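Local coordinates for protein inactive dihydroorotase-like domain (Chaetomium thermophilum, PDB 5NNL) that is an inactive dihydroorotase-like domain of unannotated role, built on an alpha/beta-barrel-type fold, at residues Tyr182-Leu186 against Trp298-Ala302; Val112-Glu116 against Ser139-Leu143. The contacts are given in a common frame with arbitrary orientation. Residues are numbered along the deposited sequence.

In the fold
Both contacts are partly buried, apolar at heart and lie in different parts of the chain. Interaction 2 packs helix 111-121 against helix 134-146, two consecutive helices of the alpha/beta-barrel-type domain. Its centre is about 23 Å from the centre of the chain, and it mixes buried residues with exposed Val112. The centre of interaction 1 is about 16 Å from that of the chain. It joins the short helix 181-185, which follows strand 175-180, to the loop between strands 281-291 and 305-315. Aromatic rings and a proline dominate there, whereas branched aliphatic side chains dominate in interaction 2. The two share no element, and their nearest atoms are about 18 Å apart.

Interaction 1. Residues Tyr182-Leu186 against Trp298-Ala302; sequences YSLFL and WSPFA
Tyr182-Phe185 belong to a short, weakly bonded helix that begins just before them. Phe185 N is hydrogen-bonded to Tyr182 O at 3.0 Å, and Leu186 N makes a weak hydrogen bond to Tyr182 O at 2.9 Å. Leu186 is extended (phi/psi -136/138). In the other segment, Ser299-Ala302 make a type I beta turn, closed by Ala302 N to Ser299 O at 3.2 Å. Ser299 (chi1 t) also forms an ST turn, its OG accepting from Phe301 N at 3.1 Å. The closest CA pair, Leu186 and Pro300, is 8.7 Å apart, so side chains bridge the gap.

The CA-to-CB bond of Tyr182 (chi1 m) points sideways, but its ring and hydroxyl meet the loop. Tyr182 OH lies 3.3 Å from Pro300 CD, and Tyr182 CE2 lies 3.8 Å from Pro300 CG. The edge of the Phe301 ring (chi1 m) points to the face of the Tyr182 ring in an offset edge-to-face pair, centroids 6.0 Å apart and planes at 71°. Phe185 directs its CB toward the loop, 3.9 Å from Phe301 CZ, while its ring leads away. Leu186 (chi1 m, chi2 t) packs with CD1 3.8 Å from Pro300 CG and with CD2 3.9 Å from Phe301 CZ.

Leu245 of helix 242-251 also touches Tyr182, Phe185 and Phe301. The contact joins helix 181-185, directly after strand 175-180, to the loop between strands 281-291 and 305-315. The hydroxyls of Tyr182 and Ser299 both hydrogen-bond to Asp241 OD2. The direct contact is thus aromatic and apolar packing, and Asp241 supplies a shared polar link between its two sides.

Interaction 2. Residues Val112-Glu116 against Ser139-Leu143; sequences VTQVE and SILLL
Both segments are regular alpha-helix and run on at both ends. Their axes approach to 10.3 Å and cross at -43°, with N-to-C directions broadly alike. The nearest CA pairs are Val112 with Ser139 (6.6 Å), Val115 with Ile140 (7.4 Å) and Glu116 with Leu143 (7.0 Å). This is neighbouring-helix packing in an alpha/beta-barrel-type domain: the short strand 128-130 separates the two helices in sequence. Val115 and Ile140 also touch Ile100 of strand 98-100.

Leu143 (chi1 m, chi2 t) points toward the other helix and meets three of its residues. Its CD1 lies 3.6 Å from Val115 CG1 and 4.0 Å from Val112 O. Glu116 (chi1 t, chi2 p) brings OE1 3.3 Å from Leu143 CD2, a methyl-to-oxygen approach; that oxygen hydrogen-bonds to His147 NE2. Val115 (chi1 t) also places CG1 4.1 Å from Ile140 CD1. At the N-terminal ends of the two segments, Val112 CG2 lies 4.3 Å from Ser139 OG, which is hydrogen-bonded to Thr135 O in its own helix.

Interaction 1. Residues Tyr182-Leu186 against Trp298-Ala302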
loop_
_atom_site.group_PDB
_atom_site.type_symbol
_atom_site.label_atom_id
_atom_site.label_comp_id
_atom_site.label_asym_id
_atom_site.label_seq_id
_atom_site.Cartn_x
_atom_site.Cartn_y
_atom_site.Cartn_z
ATOM N N TYR A 182 -7.725 6.638 1.751
ATOM C CA TYR A 182 -8.095 8.050 1.815
ATOM C C TYR A 182 -8.845 8.494 0.565
ATOM O O TYR A 182 -9.706 9.378 0.644
ATOM C CB TYR A 182 -6.854 8.925 1.997
ATOM C CG TYR A 182 -6.419 9.167 3.429
ATOM C CD1 TYR A 182 -6.975 8.461 4.491
ATOM C CD2 TYR A 182 -5.447 10.118 3.716
ATOM C CE1 TYR A 182 -6.566 8.696 5.794
ATOM C CE2 TYR A 182 -5.035 10.358 5.008
ATOM C CZ TYR A 182 -5.593 9.648 6.042
ATOM O OH TYR A 182 -5.165 9.902 7.324
ATOM N N SER A 183 -8.527 7.907 -0.592
ATOM C CA SER A 183 -9.185 8.306 -1.832
ATOM C C SER A 183 -10.698 8.138 -1.757
ATOM O O SER A 183 -11.433 8.869 -2.431
ATOM C CB SER A 183 -8.638 7.495 -3.006
ATOM O OG SER A 183 -7.281 7.802 -3.266
ATOM N N LEU A 184 -11.183 7.179 -0.967
ATOM C CA LEU A 184 -12.618 6.936 -0.884
ATOM C C LEU A 184 -13.334 7.903 0.049
ATOM O O LEU A 184 -14.566 7.997 -0.011
ATOM C CB LEU A 184 -12.887 5.501 -0.423
ATOM C CG LEU A 184 -12.521 4.362 -1.381
ATOM C CD1 LEU A 184 -12.990 3.032 -0.820
ATOM C CD2 LEU A 184 -13.103 4.577 -2.774
ATOM N N PHE A 185 -12.603 8.626 0.897
ATOM C CA PHE A 185 -13.209 9.478 1.910
ATOM C C PHE A 185 -12.721 10.920 1.866
ATOM O O PHE A 185 -13.142 11.724 2.706
ATOM C CB PHE A 185 -12.953 8.887 3.301
ATOM C CG PHE A 185 -13.404 7.468 3.434
ATOM C CD1 PHE A 185 -14.725 7.178 3.717
ATOM C CD2 PHE A 185 -12.509 6.423 3.266
ATOM C CE1 PHE A 185 -15.148 5.876 3.831
ATOM C CE2 PHE A 185 -12.926 5.113 3.383
ATOM C CZ PHE A 185 -14.247 4.839 3.665
ATOM N N LEU A 186 -11.852 11.269 0.915
ATOM C CA LEU A 186 -11.407 12.639 0.697
ATOM C C LEU A 186 -11.409 12.921 -0.797
ATOM O O LEU A 186 -10.975 12.080 -1.589
ATOM C CB LEU A 186 -9.999 12.888 1.253
ATOM C CG LEU A 186 -9.792 12.708 2.755
ATOM C CD1 LEU A 186 -8.310 12.684 3.064
ATOM C CD2 LEU A 186 -10.479 13.811 3.539
ATOM N N TRP A 298 -0.833 13.490 12.820
ATOM C CA TRP A 298 -1.811 14.316 12.129
ATOM C C TRP A 298 -2.754 13.440 11.317
ATOM O O TRP A 298 -2.355 12.409 10.767
ATOM C CB TRP A 298 -1.126 15.325 11.207
ATOM C CG TRP A 298 -2.119 16.107 10.398
ATOM C CD1 TRP A 298 -2.815 17.211 10.799
ATOM C CD2 TRP A 298 -2.547 15.831 9.056
ATOM N NE1 TRP A 298 -3.642 17.644 9.790
ATOM C CE2 TRP A 298 -3.497 16.814 8.710
ATOM C CE3 TRP A 298 -2.218 14.851 8.114
ATOM C CZ2 TRP A 298 -4.118 16.846 7.463
ATOM C CZ3 TRP A 298 -2.836 14.886 6.874
ATOM C CH2 TRP A 298 -3.776 15.877 6.562
ATOM N N SER A 299 -4.017 13.859 11.241
ATOM C CA SER A 299 -5.011 13.152 10.463
ATOM C C SER A 299 -6.005 14.171 9.927
ATOM O O SER A 299 -6.388 15.090 10.665
ATOM C CB SER A 299 -5.746 12.096 11.295
ATOM O OG SER A 299 -6.864 11.585 10.590
ATOM N N PRO A 300 -6.438 14.049 8.666
ATOM C CA PRO A 300 -7.521 14.920 8.182
ATOM C C PRO A 300 -8.842 14.687 8.888
ATOM O O PRO A 300 -9.784 15.459 8.669
ATOM C CB PRO A 300 -7.619 14.567 6.692
ATOM C CG PRO A 300 -7.057 13.192 6.586
ATOM C CD PRO A 300 -5.983 13.106 7.629
ATOM N N PHE A 301 -8.942 13.651 9.721
ATOM C CA PHE A 301 -10.152 13.352 10.472
ATOM C C PHE A 301 -9.980 13.586 11.968
ATOM O O PHE A 301 -10.819 13.137 12.754
ATOM C CB PHE A 301 -10.579 11.906 10.216
ATOM C CG PHE A 301 -10.810 11.593 8.769
ATOM C CD1 PHE A 301 -12.004 11.928 8.157
ATOM C CD2 PHE A 301 -9.834 10.960 8.021
ATOM C CE1 PHE A 301 -12.219 11.641 6.825
ATOM C CE2 PHE A 301 -10.043 10.671 6.689
ATOM C CZ PHE A 301 -11.236 11.011 6.090
ATOM N N ALA A 302 -8.910 14.268 12.378
ATOM C CA ALA A 302 -8.683 14.535 13.793
ATOM C C ALA A 302 -9.921 15.167 14.418
ATOM O O ALA A 302 -10.544 16.058 13.837
ATOM C CB ALA A 302 -7.473 15.457 13.975
#

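Interaction 2. Residues Val112-Glu116 against Ser139-Leu143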
loop_
_atom_site.group_PDB
_atom_site.type_symbol
_atom_site.label_atom_id
_atom_site.label_comp_id
_atom_site.label_asym_id
_atom_site.label_seq_id
_atom_site.Cartn_x
_atom_site.Cartn_y
_atom_site.Cartn_z
ATOM N N VAL A 112 7.674 3.300 -23.851
ATOM C CA VAL A 112 7.240 1.927 -24.096
ATOM C C VAL A 112 8.448 1.004 -24.149
ATOM O O VAL A 112 8.471 -0.061 -23.521
ATOM C CB VAL A 112 6.423 1.845 -25.398
ATOM C CG1 VAL A 112 5.956 0.417 -25.651
ATOM C CG2 VAL A 112 5.237 2.791 -25.358
ATOM N N THR A 113 9.470 1.399 -24.912
ATOM C CA THR A 113 10.672 0.579 -25.026
ATOM C C THR A 113 11.321 0.381 -23.662
ATOM O O THR A 113 11.675 -0.743 -23.287
ATOM C CB THR A 113 11.656 1.224 -26.009
ATOM O OG1 THR A 113 11.005 1.442 -27.268
ATOM C CG2 THR A 113 12.879 0.331 -26.226
ATOM N N GLN A 114 11.470 1.464 -22.894
ATOM C CA GLN A 114 12.131 1.367 -21.596
ATOM C C GLN A 114 11.394 0.403 -20.676
ATOM O O GLN A 114 12.020 -0.392 -19.967
ATOM C CB GLN A 114 12.230 2.746 -20.946
ATOM C CG GLN A 114 12.890 3.806 -21.808
ATOM C CD GLN A 114 12.779 5.189 -21.206
ATOM O OE1 GLN A 114 13.193 5.417 -20.069
ATOM N NE2 GLN A 114 12.200 6.118 -21.961
ATOM N N VAL A 115 10.061 0.462 -20.670
ATOM C CA VAL A 115 9.286 -0.452 -19.839
ATOM C C VAL A 115 9.382 -1.871 -20.386
ATOM O O VAL A 115 9.436 -2.842 -19.622
ATOM C CB VAL A 115 7.826 0.029 -19.737
ATOM C CG1 VAL A 115 6.952 -1.004 -19.027
ATOM C CG2 VAL A 115 7.762 1.361 -18.999
ATOM N N GLU A 116 9.414 -2.015 -21.714
ATOM C CA GLU A 116 9.528 -3.342 -22.313
ATOM C C GLU A 116 10.792 -4.050 -21.849
ATOM O O GLU A 116 10.785 -5.272 -21.663
ATOM C CB GLU A 116 9.506 -3.231 -23.842
ATOM C CG GLU A 116 9.911 -4.502 -24.597
ATOM C CD GLU A 116 8.943 -5.653 -24.397
ATOM O OE1 GLU A 116 7.839 -5.422 -23.866
ATOM O OE2 GLU A 116 9.284 -6.794 -24.778
ATOM N N SER A 139 -0.390 1.820 -21.952
ATOM C CA SER A 139 0.850 1.305 -22.531
ATOM C C SER A 139 1.362 0.092 -21.763
ATOM O O SER A 139 1.774 -0.909 -22.364
ATOM C CB SER A 139 1.916 2.397 -22.549
ATOM O OG SER A 139 1.503 3.497 -23.335
ATOM N N ILE A 140 1.372 0.171 -20.434
ATOM C CA ILE A 140 1.867 -0.951 -19.647
ATOM C C ILE A 140 0.849 -2.090 -19.626
ATOM O O ILE A 140 1.226 -3.261 -19.509
ATOM C CB ILE A 140 2.246 -0.474 -18.233
ATOM C CG1 ILE A 140 3.064 -1.545 -17.507
ATOM C CG2 ILE A 140 1.008 -0.099 -17.426
ATOM C CD1 ILE A 140 3.841 -1.011 -16.326
ATOM N N LEU A 141 -0.443 -1.782 -19.765
ATOM C CA LEU A 141 -1.443 -2.838 -19.886
ATOM C C LEU A 141 -1.291 -3.600 -21.198
ATOM O O LEU A 141 -1.546 -4.808 -21.254
ATOM C CB LEU A 141 -2.853 -2.253 -19.776
ATOM C CG LEU A 141 -3.306 -1.720 -18.412
ATOM C CD1 LEU A 141 -4.750 -1.239 -18.489
ATOM C CD2 LEU A 141 -3.153 -2.772 -17.321
ATOM N N LEU A 142 -0.900 -2.909 -22.272
ATOM C CA LEU A 142 -0.632 -3.603 -23.527
ATOM C C LEU A 142 0.524 -4.583 -23.367
ATOM O O LEU A 142 0.452 -5.729 -23.824
ATOM C CB LEU A 142 -0.325 -2.594 -24.633
ATOM C CG LEU A 142 0.023 -3.216 -25.989
ATOM C CD1 LEU A 142 -1.162 -3.995 -26.549
ATOM C CD2 LEU A 142 0.481 -2.154 -26.970
ATOM N N LEU A 143 1.601 -4.144 -22.716
ATOM C CA LEU A 143 2.766 -5.005 -22.540
ATOM C C LEU A 143 2.420 -6.231 -21.704
ATOM O O LEU A 143 2.807 -7.354 -22.044
ATOM C CB LEU A 143 3.907 -4.208 -21.906
ATOM C CG LEU A 143 4.455 -3.081 -22.788
ATOM C CD1 LEU A 143 5.488 -2.245 -22.053
ATOM C CD2 LEU A 143 5.052 -3.632 -24.070
#